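Local coordinates for acetyltransferase (Elizabethkingia anophelis, PDB 6AO7), which binds acetyl-CoA and, as a GNAT-family acetyltransferase, probably transfers its acetyl group to an acceptor substrate that remains to be identified, at residues D131-F136 against M155-M160; D40-S45 against C60-P65; H16-G21 against G46-A51. All coordinates share one frame; numbering follows the deposited sequence.

From the N terminus the chain first lays down strand 14-17, runs through helices 26-32 and 36-45 and returns as strand 47-53, so that interaction 3 closes a largely helical loop. Interaction 2 crosses it: residues 40-45 lie inside that loop, whereas their partners 60-65 come after it, on the next strand of the same sheet. The two touch, Glu47 and Tyr49 pairing with Leu63 and Tyr61. Interaction 1 follows in series and closes the excursion through helix 136-140 between strands 128-133 and 155-161. Its centre is about 26 Å from that of interaction 3, each involving an outermost strand of the seven-stranded sheet.

Interaction 1. Residues D131-F136 against M155-M160. With SO4 (sulfate ion), chain C.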
ATOM      1  N   ASP A 131      -5.743  -6.264   6.410  1.00 35.38           N
ATOM      2  CA  ASP A 131      -7.121  -5.800   6.540  1.00 38.52           C
ATOM      3  C   ASP A 131      -7.249  -4.366   6.050  1.00 39.97           C
ATOM      4  O   ASP A 131      -6.315  -3.571   6.169  1.00 34.59           O
ATOM      5  CB  ASP A 131      -7.606  -5.867   7.995  1.00 40.29           C
ATOM      6  CG  ASP A 131      -7.741  -7.281   8.506  1.00 57.35           C
ATOM      7  OD1 ASP A 131      -8.787  -7.906   8.232  1.00 70.44           O
ATOM      8  OD2 ASP A 131      -6.803  -7.764   9.182  1.00 55.45           O
ATOM      9  N   ILE A 132      -8.427  -4.038   5.512  1.00 36.49           N
ATOM     10  CA  ILE A 132      -8.787  -2.664   5.168  1.00 33.58           C
ATOM     11  C   ILE A 132      -9.950  -2.231   6.056  1.00 40.95           C
ATOM     12  O   ILE A 132     -10.951  -2.946   6.163  1.00 41.40           O
ATOM     13  CB  ILE A 132      -9.162  -2.520   3.682  1.00 37.53           C
ATOM     14  CG1 ILE A 132      -8.143  -3.241   2.801  1.00 41.14           C
ATOM     15  CG2 ILE A 132      -9.249  -1.043   3.309  1.00 42.54           C
ATOM     16  CD1 ILE A 132      -6.730  -2.788   3.060  1.00 45.62           C
ATOM     17  N   ARG A 133      -9.823  -1.064   6.676  1.00 36.94           N
ATOM     18  CA  ARG A 133     -10.901  -0.438   7.442  1.00 46.44           C
ATOM     19  C   ARG A 133     -11.451   0.728   6.620  1.00 47.87           C
ATOM     20  O   ARG A 133     -10.938   1.843   6.688  1.00 42.60           O
ATOM     21  CB  ARG A 133     -10.402   0.044   8.805  1.00 48.19           C
ATOM     22  CG  ARG A 133      -9.945  -1.053   9.753  1.00 56.84           C
ATOM     23  CD  ARG A 133      -9.498  -0.475  11.099  1.00 70.18           C
ATOM     24  NE  ARG A 133      -9.204  -1.512  12.087  1.00 77.11           N
ATOM     25  CZ  ARG A 133      -8.778  -1.267  13.322  1.00 77.65           C
ATOM     26  NH1 ARG A 133      -8.597  -0.016  13.726  1.00 76.26           N
ATOM     27  NH2 ARG A 133      -8.532  -2.271  14.153  1.00 80.69           N
ATOM     28  N   LYS A 134     -12.524   0.475   5.872  1.00 45.85           N
ATOM     29  CA  LYS A 134     -13.055   1.483   4.960  1.00 44.90           C
ATOM     30  C   LYS A 134     -13.576   2.698   5.718  1.00 45.67           C
ATOM     31  O   LYS A 134     -14.344   2.568   6.678  1.00 45.43           O
ATOM     32  CB  LYS A 134     -14.168   0.887   4.100  1.00 50.70           C
ATOM     33  CG  LYS A 134     -14.782   1.883   3.122  1.00 57.54           C
ATOM     34  CD  LYS A 134     -15.954   1.275   2.371  1.00 59.29           C
ATOM     35  CE  LYS A 134     -16.658   2.311   1.511  1.00 59.31           C
ATOM     36  NZ  LYS A 134     -17.752   1.704   0.701  1.00 66.23           N
ATOM     37  N   ASN A 135     -13.160   3.887   5.278  1.00 40.76           N
ATOM     38  CA  ASN A 135     -13.615   5.160   5.842  1.00 53.00           C
ATOM     39  C   ASN A 135     -13.266   5.322   7.322  1.00 47.37           C
ATOM     40  O   ASN A 135     -13.911   6.101   8.026  1.00 48.23           O
ATOM     41  CB  ASN A 135     -15.124   5.359   5.636  1.00 53.44           C
ATOM     42  CG  ASN A 135     -15.463   5.818   4.227  1.00 55.32           C
ATOM     43  OD1 ASN A 135     -14.627   6.397   3.527  1.00 46.45           O
ATOM     44  ND2 ASN A 135     -16.696   5.572   3.808  1.00 63.20           N
ATOM     45  N   PHE A 136     -12.238   4.618   7.805  1.00 46.76           N
ATOM     46  CA  PHE A 136     -11.829   4.768   9.197  1.00 47.49           C
ATOM     47  C   PHE A 136     -11.475   6.217   9.519  1.00 53.79           C
ATOM     48  O   PHE A 136     -11.931   6.771  10.527  1.00 53.20           O
ATOM     49  CB  PHE A 136     -10.641   3.858   9.508  1.00 47.06           C
ATOM     50  CG  PHE A 136     -10.069   4.070  10.890  1.00 48.11           C
ATOM     51  CD1 PHE A 136     -10.610   3.413  11.983  1.00 51.73           C
ATOM     52  CD2 PHE A 136      -9.001   4.934  11.094  1.00 44.72           C
ATOM     53  CE1 PHE A 136     -10.100   3.616  13.256  1.00 50.35           C
ATOM     54  CE2 PHE A 136      -8.490   5.138  12.357  1.00 49.94           C
ATOM     55  CZ  PHE A 136      -9.035   4.476  13.437  1.00 53.77           C
ATOM     56  N   MET A 155      -8.077   2.954   6.603  1.00 38.31           N
ATOM     57  CA  MET A 155      -6.921   2.450   7.325  1.00 33.89           C
ATOM     58  C   MET A 155      -6.502   1.115   6.730  1.00 39.28           C
ATOM     59  O   MET A 155      -7.343   0.233   6.526  1.00 41.47           O
ATOM     60  CB  MET A 155      -7.201   2.288   8.816  1.00 35.76           C
ATOM     61  CG  MET A 155      -6.151   1.444   9.477  1.00 40.81           C
ATOM     62  SD  MET A 155      -6.331   1.409  11.254  1.00 54.34           S
ATOM     63  CE  MET A 155      -5.676   3.039  11.632  1.00 54.51           C
ATOM     64  N   ILE A 156      -5.210   0.981   6.431  1.00 32.09           N
ATOM     65  CA  ILE A 156      -4.613  -0.291   6.046  1.00 30.96           C
ATOM     66  C   ILE A 156      -4.003  -0.917   7.283  1.00 32.83           C
ATOM     67  O   ILE A 156      -3.126  -0.320   7.921  1.00 31.35           O
ATOM     68  CB  ILE A 156      -3.548  -0.104   4.957  1.00 30.85           C
ATOM     69  CG1 ILE A 156      -4.148   0.640   3.777  1.00 32.78           C
ATOM     70  CG2 ILE A 156      -2.971  -1.456   4.559  1.00 26.68           C
ATOM     71  CD1 ILE A 156      -3.101   1.046   2.773  1.00 50.86           C
ATOM     72  N   LEU A 157      -4.465  -2.110   7.640  1.00 31.53           N
ATOM     73  CA  LEU A 157      -3.994  -2.788   8.840  1.00 31.75           C
ATOM     74  C   LEU A 157      -2.973  -3.845   8.441  1.00 36.17           C
ATOM     75  O   LEU A 157      -3.236  -4.651   7.543  1.00 33.98           O
ATOM     76  CB  LEU A 157      -5.169  -3.427   9.586  1.00 43.02           C
ATOM     77  CG  LEU A 157      -5.155  -3.525  11.115  1.00 52.97           C
ATOM     78  CD1 LEU A 157      -5.230  -2.147  11.753  1.00 60.25           C
ATOM     79  CD2 LEU A 157      -6.284  -4.404  11.617  1.00 50.42           C
ATOM     80  N   LEU A 158      -1.821  -3.843   9.103  1.00 29.02           N
ATOM     81  CA  LEU A 158      -0.779  -4.831   8.872  1.00 33.59           C
ATOM     82  C   LEU A 158      -0.520  -5.601  10.157  1.00 33.37           C
ATOM     83  O   LEU A 158      -0.639  -5.059  11.251  1.00 35.51           O
ATOM     84  CB  LEU A 158       0.538  -4.190   8.395  1.00 27.87           C
ATOM     85  CG  LEU A 158       0.491  -3.266   7.179  1.00 32.70           C
ATOM     86  CD1 LEU A 158       0.240  -1.810   7.591  1.00 30.23           C
ATOM     87  CD2 LEU A 158       1.816  -3.361   6.373  1.00 34.21           C
ATOM     88  N   THR A 159      -0.127  -6.863  10.009  1.00 32.55           N
ATOM     89  CA  THR A 159      -0.038  -7.788  11.125  1.00 34.65           C
ATOM     90  C   THR A 159       1.248  -8.574  11.025  1.00 32.30           C
ATOM     91  O   THR A 159       1.611  -9.051   9.950  1.00 35.38           O
ATOM     92  CB  THR A 159      -1.199  -8.788  11.155  1.00 38.38           C
ATOM     93  OG1 THR A 159      -2.443  -8.082  11.162  1.00 39.12           O
ATOM     94  CG2 THR A 159      -1.104  -9.661  12.388  1.00 43.53           C
ATOM     95  N   MET A 160       1.913  -8.737  12.156  1.00 33.69           N
ATOM     96  CA  MET A 160       3.122  -9.538  12.236  1.00 42.40           C
ATOM     97  C   MET A 160       2.890 -10.651  13.239  1.00 42.88           C
ATOM     98  O   MET A 160       2.482 -10.382  14.372  1.00 38.56           O
ATOM     99  CB  MET A 160       4.318  -8.696  12.664  1.00 44.83           C
ATOM    100  CG  MET A 160       5.562  -9.511  12.879  1.00 49.62           C
ATOM    101  SD  MET A 160       6.837  -8.509  13.646  1.00 50.96           S
ATOM    102  CE  MET A 160       8.017  -9.772  14.113  1.00 60.11           C
TER
HETATM  103  S   SO4 C 202     -17.791   6.369   0.328  1.00104.08           S
HETATM  104  O1  SO4 C 202     -18.518   6.130  -0.915  1.00104.90           O
HETATM  105  O2  SO4 C 202     -17.361   7.764   0.383  1.00103.84           O
HETATM  106  O3  SO4 C 202     -16.618   5.503   0.386  1.00104.78           O
HETATM  107  O4  SO4 C 202     -18.668   6.072   1.460  1.00105.32           O
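CG of Met155 lies anti to its backbone N (chi1 165°), and a bend at chi3 (-76°) sets CE against the ring of Phe136, whose own CG is also anti to N. Met155 SD sits over the ring face, 4.4 Å from the centroid, in a Met-aromatic contact, while CE touches CE2 of Phe136 at 3.6 Å. The Met155 side chain also runs side by side with Arg133, and SD comes within 3.6 Å of NH1. The extended Arg133 chain carries its guanidinium across Leu157, whose CD1 lies 3.9 Å above the centre of the guanidinium plane. Leu157 CB meets Asp131 CB; Asp131, Arg133, Met155 and Leu157 all lie on this face of the sheet. On the opposite face Ile132 and Ile156 make a looser contact, and Ile129 of the second subunit packs on both.

Four backbone hydrogen bonds join the strands; the one from Arg133 N to Met155 O, 2.8 Å, is practically straight. Arg133 O is gripped twice, by Met155 N and Phe136 N from opposite faces of its plane, the latter bond closing a type II turn. Within this turn, Asn135 ND2 donates to O4 of a sulfate, probably from the crystallisation liquor, which is also bound by Arg128 of the second subunit. The side chain of Met155 is about 6 Å from a bound acetyl-CoA. Strand 155-161, the last of the chain, is inserted between strands 106-112 and 128-133 and runs antiparallel to both, the 5-7-6 order of the GNAT fold.

Interaction 2. Residues D40-S45 against C60-P65; sequences DQYLTS and CYVLYP
Tyr42 and Tyr64 are the closest pair of CA atoms, 6.6 Å apart, where helical residues 40-45 pass over strand residues 60-65, the segment axes 8.0 Å apart at 66°. This is helix-on-sheet packing in the GNAT fold, with the N-terminal helices covering one face and helix 87-101 meeting Tyr61 and Leu63 on the other. Val62 points toward the helix and divides its two methyls: CG1 meets CD2 of Tyr42 at 3.8 Å, and CG2 meets CD2 of Leu43 at 3.9 Å. Both helical side chains cross Val62 at about a right angle. The ring that meets Val62 starts from a Tyr42 CG in the crowded position between backbone N and carbonyl carbon (chi1 46°). Tyr42 CB rests against CD2 of Tyr64 at 3.7 Å, while its OH is hydrogen-bonded to Asp33 OD2 and Asn75 ND2. The Tyr42 side chain is about 6 Å from a bound acetyl-CoA. No direct hydrogen bond joins the segments, but a water donates to Pro65 O and has a weak link to Ser45 OG. That same OG approaches the Tyr64 ring at its edge, near the ring plane, 3.2 Å from CE2.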
ATOM      1  N   ASP A  40      -4.724  10.729  23.926  1.00 46.61           N
ATOM      2  CA  ASP A  40      -4.939  10.567  25.360  1.00 45.78           C
ATOM      3  C   ASP A  40      -5.761   9.319  25.672  1.00 49.54           C
ATOM      4  O   ASP A  40      -5.575   8.702  26.726  1.00 43.68           O
ATOM      5  CB  ASP A  40      -5.600  11.829  25.936  1.00 46.39           C
ATOM      6  CG  ASP A  40      -4.598  12.960  26.189  1.00 55.53           C
ATOM      7  OD1 ASP A  40      -4.938  14.142  25.950  1.00 54.37           O
ATOM      8  OD2 ASP A  40      -3.460  12.667  26.617  1.00 52.95           O
ATOM      9  N   GLN A  41      -6.632   8.896  24.750  1.00 54.05           N
ATOM     10  CA  GLN A  41      -7.448   7.710  25.007  1.00 52.47           C
ATOM     11  C   GLN A  41      -6.607   6.435  24.995  1.00 48.30           C
ATOM     12  O   GLN A  41      -6.765   5.574  25.867  1.00 45.79           O
ATOM     13  CB  GLN A  41      -8.580   7.603  23.986  1.00 53.22           C
ATOM     14  CG  GLN A  41      -9.576   6.517  24.341  1.00 70.25           C
ATOM     15  CD  GLN A  41     -10.596   6.261  23.253  1.00 81.00           C
ATOM     16  OE1 GLN A  41     -10.645   6.976  22.248  1.00 82.64           O
ATOM     17  NE2 GLN A  41     -11.417   5.231  23.445  1.00 80.57           N
ATOM     18  N   TYR A  42      -5.724   6.271  24.007  1.00 39.97           N
ATOM     19  CA  TYR A  42      -4.922   5.057  24.081  1.00 43.53           C
ATOM     20  C   TYR A  42      -3.729   5.204  25.014  1.00 48.89           C
ATOM     21  O   TYR A  42      -3.099   4.195  25.341  1.00 51.00           O
ATOM     22  CB  TYR A  42      -4.467   4.551  22.688  1.00 42.15           C
ATOM     23  CG  TYR A  42      -3.900   5.530  21.682  1.00 38.18           C
ATOM     24  CD1 TYR A  42      -4.619   5.868  20.540  1.00 37.53           C
ATOM     25  CD2 TYR A  42      -2.616   6.065  21.829  1.00 41.24           C
ATOM     26  CE1 TYR A  42      -4.098   6.738  19.583  1.00 39.15           C
ATOM     27  CE2 TYR A  42      -2.078   6.939  20.855  1.00 37.32           C
ATOM     28  CZ  TYR A  42      -2.835   7.267  19.751  1.00 33.11           C
ATOM     29  OH  TYR A  42      -2.342   8.130  18.800  1.00 34.21           O
ATOM     30  N   LEU A  43      -3.415   6.414  25.483  1.00 50.10           N
ATOM     31  CA  LEU A  43      -2.468   6.507  26.585  1.00 44.94           C
ATOM     32  C   LEU A  43      -3.066   5.965  27.874  1.00 45.86           C
ATOM     33  O   LEU A  43      -2.315   5.536  28.755  1.00 48.68           O
ATOM     34  CB  LEU A  43      -1.993   7.951  26.778  1.00 45.78           C
ATOM     35  CG  LEU A  43      -1.076   8.464  25.654  1.00 48.65           C
ATOM     36  CD1 LEU A  43      -0.729   9.939  25.857  1.00 47.47           C
ATOM     37  CD2 LEU A  43       0.189   7.610  25.582  1.00 43.34           C
ATOM     38  N   THR A  44      -4.399   5.931  27.981  1.00 49.89           N
ATOM     39  CA  THR A  44      -5.050   5.433  29.196  1.00 53.01           C
ATOM     40  C   THR A  44      -4.709   3.970  29.451  1.00 50.85           C
ATOM     41  O   THR A  44      -4.309   3.596  30.561  1.00 52.77           O
ATOM     42  CB  THR A  44      -6.568   5.610  29.093  1.00 53.37           C
ATOM     43  OG1 THR A  44      -6.886   7.004  29.016  1.00 56.92           O
ATOM     44  CG2 THR A  44      -7.261   5.007  30.293  1.00 64.13           C
ATOM     45  N   SER A  45      -4.875   3.124  28.439  1.00 46.76           N
ATOM     46  CA  SER A  45      -4.680   1.688  28.587  1.00 56.48           C
ATOM     47  C   SER A  45      -3.420   1.189  27.899  1.00 50.41           C
ATOM     48  O   SER A  45      -3.083   0.008  28.032  1.00 57.52           O
ATOM     49  CB  SER A  45      -5.897   0.930  28.044  1.00 61.30           C
ATOM     50  OG  SER A  45      -6.152   1.306  26.701  1.00 61.31           O
ATOM     51  N   CYS A  60       9.105   8.114  19.765  1.00 32.20           N
ATOM     52  CA  CYS A  60       8.223   7.474  20.737  1.00 31.96           C
ATOM     53  C   CYS A  60       7.341   6.466  20.029  1.00 34.79           C
ATOM     54  O   CYS A  60       7.141   6.536  18.812  1.00 34.03           O
ATOM     55  CB  CYS A  60       7.346   8.501  21.468  1.00 33.15           C
ATOM     56  SG  CYS A  60       6.255   9.446  20.361  1.00 38.94           S
ATOM     57  N   TYR A  61       6.800   5.534  20.813  1.00 33.15           N
ATOM     58  CA  TYR A  61       5.716   4.686  20.331  1.00 31.90           C
ATOM     59  C   TYR A  61       4.794   4.322  21.497  1.00 32.40           C
ATOM     60  O   TYR A  61       5.172   4.399  22.671  1.00 33.46           O
ATOM     61  CB  TYR A  61       6.231   3.422  19.624  1.00 28.67           C
ATOM     62  CG  TYR A  61       7.029   2.440  20.459  1.00 32.37           C
ATOM     63  CD1 TYR A  61       6.390   1.505  21.284  1.00 30.88           C
ATOM     64  CD2 TYR A  61       8.424   2.397  20.375  1.00 33.50           C
ATOM     65  CE1 TYR A  61       7.117   0.577  22.008  1.00 35.42           C
ATOM     66  CE2 TYR A  61       9.165   1.464  21.101  1.00 31.87           C
ATOM     67  CZ  TYR A  61       8.502   0.557  21.916  1.00 36.52           C
ATOM     68  OH  TYR A  61       9.212  -0.380  22.634  1.00 36.13           O
ATOM     69  N   VAL A  62       3.567   3.944  21.144  1.00 33.18           N
ATOM     70  CA  VAL A  62       2.547   3.519  22.096  1.00 32.04           C
ATOM     71  C   VAL A  62       2.071   2.121  21.712  1.00 29.41           C
ATOM     72  O   VAL A  62       1.635   1.897  20.567  1.00 32.10           O
ATOM     73  CB  VAL A  62       1.356   4.487  22.125  1.00 29.74           C
ATOM     74  CG1 VAL A  62       0.275   3.953  23.078  1.00 31.92           C
ATOM     75  CG2 VAL A  62       1.821   5.880  22.503  1.00 32.19           C
ATOM     76  N   LEU A  63       2.151   1.190  22.667  1.00 30.57           N
ATOM     77  CA  LEU A  63       1.594  -0.150  22.525  1.00 32.21           C
ATOM     78  C   LEU A  63       0.233  -0.204  23.199  1.00 32.89           C
ATOM     79  O   LEU A  63       0.086   0.248  24.337  1.00 36.71           O
ATOM     80  CB  LEU A  63       2.510  -1.196  23.151  1.00 34.68           C
ATOM     81  CG  LEU A  63       3.666  -1.695  22.298  1.00 36.68           C
ATOM     82  CD1 LEU A  63       4.554  -2.568  23.130  1.00 32.81           C
ATOM     83  CD2 LEU A  63       3.115  -2.482  21.089  1.00 43.54           C
ATOM     84  N   TYR A  64      -0.741  -0.802  22.513  1.00 35.84           N
ATOM     85  CA  TYR A  64      -2.144  -0.766  22.928  1.00 33.94           C
ATOM     86  C   TYR A  64      -2.751  -2.155  22.780  1.00 32.68           C
ATOM     87  O   TYR A  64      -3.147  -2.546  21.671  1.00 30.05           O
ATOM     88  CB  TYR A  64      -2.916   0.247  22.085  1.00 36.26           C
ATOM     89  CG  TYR A  64      -4.417   0.260  22.290  1.00 41.68           C
ATOM     90  CD1 TYR A  64      -5.271  -0.355  21.387  1.00 40.59           C
ATOM     91  CD2 TYR A  64      -4.975   0.922  23.378  1.00 41.22           C
ATOM     92  CE1 TYR A  64      -6.650  -0.322  21.569  1.00 52.50           C
ATOM     93  CE2 TYR A  64      -6.347   0.961  23.571  1.00 50.58           C
ATOM     94  CZ  TYR A  64      -7.180   0.339  22.665  1.00 57.84           C
ATOM     95  OH  TYR A  64      -8.542   0.378  22.860  1.00 66.41           O
ATOM     96  N   PRO A  65      -2.844  -2.925  23.869  1.00 32.60           N
ATOM     97  CA  PRO A  65      -3.398  -4.287  23.766  1.00 40.09           C
ATOM     98  C   PRO A  65      -4.859  -4.294  23.334  1.00 41.48           C
ATOM     99  O   PRO A  65      -5.673  -3.503  23.810  1.00 40.35           O
ATOM    100  CB  PRO A  65      -3.239  -4.841  25.186  1.00 43.64           C
ATOM    101  CG  PRO A  65      -2.082  -4.042  25.795  1.00 34.98           C
ATOM    102  CD  PRO A  65      -2.207  -2.669  25.176  1.00 37.72           C
TER
HETATM  103  O   HOH W   1      -5.783  -1.909  26.109  1.00 38.69           O

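Interaction 3. Residues H16-G21 against G46-A51; sequences HPHTAG and GELYLA
The imidazole of His18 meets Leu50 CD1 at its edge, near the ring plane, with CD2 of the histidine 4.0 Å away. Leu48 CD2 approaches the same ring obliquely and presses closer on its root, 3.5 Å from His18 CB. CG of His18 is anti to the backbone N (chi1 171°), which sets the start of the imidazole beside Leu48. The ring's NE2 is hydrogen-bonded to the carbonyl of Thr22, giving its polar end a partner while its CD2 meets a methyl of each leucine. The phenol ring of Tyr49 is met obliquely by the backbone at the His16-Pro17 junction: CD2 lies 3.8 Å from Pro17 N, and CE2 touches Pro17 CB at 4.0 Å. Tyr61 of the next strand also meets this ring, their planes inclined by about 20°.

The short strand 14-17, the outermost on this side of the GNAT sheet within the chain, pairs antiparallel with strand 47-53. His16 and Leu50 form a hydrogen-bonded pair: Leu50 N donates to His16 O at 2.8 Å, and His16 N returns the bond to Leu50 O at 3.0 Å. Pro17 and Tyr49 are the next, non-hydrogen-bonded pair. Although His18 has already left the strand, its N still donates to Leu48 O, 2.8 Å away. Pro17 CA also directs a C-H toward Leu48 O.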
ATOM      1  N   HIS A  16      13.190   3.815  26.651  1.00 52.44           N
ATOM      2  CA  HIS A  16      12.712   3.528  27.993  1.00 52.04           C
ATOM      3  C   HIS A  16      11.227   3.837  28.073  1.00 38.01           C
ATOM      4  O   HIS A  16      10.724   4.682  27.323  1.00 41.70           O
ATOM      5  CB  HIS A  16      13.452   4.356  29.056  1.00 68.96           C
ATOM      6  CG  HIS A  16      14.721   3.728  29.541  1.00 89.38           C
ATOM      7  ND1 HIS A  16      15.899   3.777  28.826  1.00 94.80           N
ATOM      8  CD2 HIS A  16      14.997   3.039  30.674  1.00 96.67           C
ATOM      9  CE1 HIS A  16      16.845   3.144  29.498  1.00 99.05           C
ATOM     10  NE2 HIS A  16      16.324   2.689  30.622  1.00 99.00           N
ATOM     11  N   PRO A  17      10.500   3.160  28.959  1.00 45.33           N
ATOM     12  CA  PRO A  17       9.096   3.522  29.168  1.00 41.13           C
ATOM     13  C   PRO A  17       8.989   4.913  29.767  1.00 39.34           C
ATOM     14  O   PRO A  17       9.865   5.364  30.510  1.00 42.80           O
ATOM     15  CB  PRO A  17       8.590   2.443  30.139  1.00 41.94           C
ATOM     16  CG  PRO A  17       9.816   1.896  30.781  1.00 49.65           C
ATOM     17  CD  PRO A  17      10.900   1.992  29.761  1.00 47.32           C
ATOM     18  N   HIS A  18       7.899   5.597  29.431  1.00 39.62           N
ATOM     19  CA  HIS A  18       7.614   6.899  30.021  1.00 48.72           C
ATOM     20  C   HIS A  18       7.314   6.779  31.521  1.00 49.13           C
ATOM     21  O   HIS A  18       6.528   5.922  31.939  1.00 49.64           O
ATOM     22  CB  HIS A  18       6.435   7.544  29.299  1.00 39.70           C
ATOM     23  CG  HIS A  18       5.939   8.786  29.969  1.00 44.72           C
ATOM     24  ND1 HIS A  18       4.928   8.768  30.906  1.00 42.46           N
ATOM     25  CD2 HIS A  18       6.339  10.076  29.867  1.00 42.39           C
ATOM     26  CE1 HIS A  18       4.717   9.998  31.342  1.00 45.66           C
ATOM     27  NE2 HIS A  18       5.558  10.810  30.723  1.00 44.82           N
ATOM     28  N   THR A  19       7.932   7.659  32.319  1.00 45.58           N
ATOM     29  CA  THR A  19       7.758   7.725  33.774  1.00 53.99           C
ATOM     30  C   THR A  19       6.694   8.749  34.164  1.00 56.49           C
ATOM     31  O   THR A  19       6.681   9.870  33.654  1.00 53.70           O
ATOM     32  CB  THR A  19       9.070   8.125  34.464  1.00 56.91           C
ATOM     33  OG1 THR A  19      10.062   7.114  34.291  1.00 57.91           O
ATOM     34  CG2 THR A  19       8.856   8.359  35.954  1.00 64.61           C
ATOM     35  N   ALA A  20       5.836   8.373  35.112  1.00 57.23           N
ATOM     36  CA  ALA A  20       4.859   9.309  35.655  1.00 61.63           C
ATOM     37  C   ALA A  20       5.544  10.577  36.156  1.00 66.95           C
ATOM     38  O   ALA A  20       6.601  10.524  36.791  1.00 61.27           O
ATOM     39  CB  ALA A  20       4.082   8.655  36.798  1.00 64.56           C
ATOM     40  N   GLY A  21       4.928  11.726  35.865  1.00 68.22           N
ATOM     41  CA  GLY A  21       5.490  13.023  36.180  1.00 71.70           C
ATOM     42  C   GLY A  21       6.311  13.627  35.055  1.00 68.85           C
ATOM     43  O   GLY A  21       6.440  14.853  34.985  1.00 71.95           O
ATOM     44  N   GLY A  46      -2.714   2.052  27.173  1.00 39.52           N
ATOM     45  CA  GLY A  46      -1.500   1.673  26.488  1.00 40.15           C
ATOM     46  C   GLY A  46      -0.253   1.989  27.304  1.00 43.25           C
ATOM     47  O   GLY A  46      -0.311   2.458  28.437  1.00 39.82           O
ATOM     48  N   GLU A  47       0.894   1.707  26.692  1.00 40.56           N
ATOM     49  CA  GLU A  47       2.195   1.936  27.302  1.00 40.25           C
ATOM     50  C   GLU A  47       3.021   2.789  26.358  1.00 42.15           C
ATOM     51  O   GLU A  47       3.192   2.433  25.183  1.00 35.86           O
ATOM     52  CB  GLU A  47       2.934   0.625  27.582  1.00 40.62           C
ATOM     53  CG  GLU A  47       2.260  -0.292  28.570  1.00 66.76           C
ATOM     54  CD  GLU A  47       3.072  -1.549  28.792  1.00 84.66           C
ATOM     55  OE1 GLU A  47       3.008  -2.466  27.940  1.00 85.27           O
ATOM     56  OE2 GLU A  47       3.805  -1.601  29.802  1.00 95.11           O
ATOM     57  N   LEU A  48       3.533   3.905  26.874  1.00 39.49           N
ATOM     58  CA  LEU A  48       4.298   4.855  26.073  1.00 36.85           C
ATOM     59  C   LEU A  48       5.787   4.638  26.307  1.00 36.35           C
ATOM     60  O   LEU A  48       6.229   4.490  27.456  1.00 38.49           O
ATOM     61  CB  LEU A  48       3.908   6.296  26.423  1.00 37.67           C
ATOM     62  CG  LEU A  48       4.813   7.431  25.940  1.00 36.16           C
ATOM     63  CD1 LEU A  48       4.710   7.552  24.426  1.00 35.77           C
ATOM     64  CD2 LEU A  48       4.488   8.755  26.640  1.00 42.93           C
ATOM     65  N   TYR A  49       6.550   4.628  25.216  1.00 36.40           N
ATOM     66  CA  TYR A  49       7.991   4.442  25.248  1.00 36.94           C
ATOM     67  C   TYR A  49       8.655   5.634  24.569  1.00 37.01           C
ATOM     68  O   TYR A  49       8.133   6.172  23.591  1.00 37.87           O
ATOM     69  CB  TYR A  49       8.389   3.130  24.547  1.00 36.88           C
ATOM     70  CG  TYR A  49       7.958   1.902  25.311  1.00 39.87           C
ATOM     71  CD1 TYR A  49       6.652   1.430  25.223  1.00 36.74           C
ATOM     72  CD2 TYR A  49       8.845   1.229  26.139  1.00 42.24           C
ATOM     73  CE1 TYR A  49       6.252   0.319  25.925  1.00 38.52           C
ATOM     74  CE2 TYR A  49       8.446   0.114  26.857  1.00 45.67           C
ATOM     75  CZ  TYR A  49       7.152  -0.341  26.737  1.00 41.67           C
ATOM     76  OH  TYR A  49       6.764  -1.463  27.436  1.00 46.91           O
ATOM     77  N   LEU A  50       9.791   6.057  25.101  1.00 40.04           N
ATOM     78  CA  LEU A  50      10.476   7.262  24.649  1.00 42.82           C
ATOM     79  C   LEU A  50      11.862   6.889  24.150  1.00 46.91           C
ATOM     80  O   LEU A  50      12.602   6.184  24.845  1.00 45.05           O
ATOM     81  CB  LEU A  50      10.594   8.297  25.780  1.00 45.00           C
ATOM     82  CG  LEU A  50       9.324   8.682  26.546  1.00 47.15           C
ATOM     83  CD1 LEU A  50       9.638   9.681  27.639  1.00 54.10           C
ATOM     84  CD2 LEU A  50       8.254   9.219  25.592  1.00 46.84           C
ATOM     85  N   ALA A  51      12.220   7.380  22.961  1.00 42.49           N
ATOM     86  CA  ALA A  51      13.547   7.174  22.394  1.00 44.88           C
ATOM     87  C   ALA A  51      14.365   8.444  22.591  1.00 48.18           C
ATOM     88  O   ALA A  51      13.952   9.520  22.152  1.00 47.88           O
ATOM     89  CB  ALA A  51      13.465   6.812  20.910  1.00 43.31           C
TER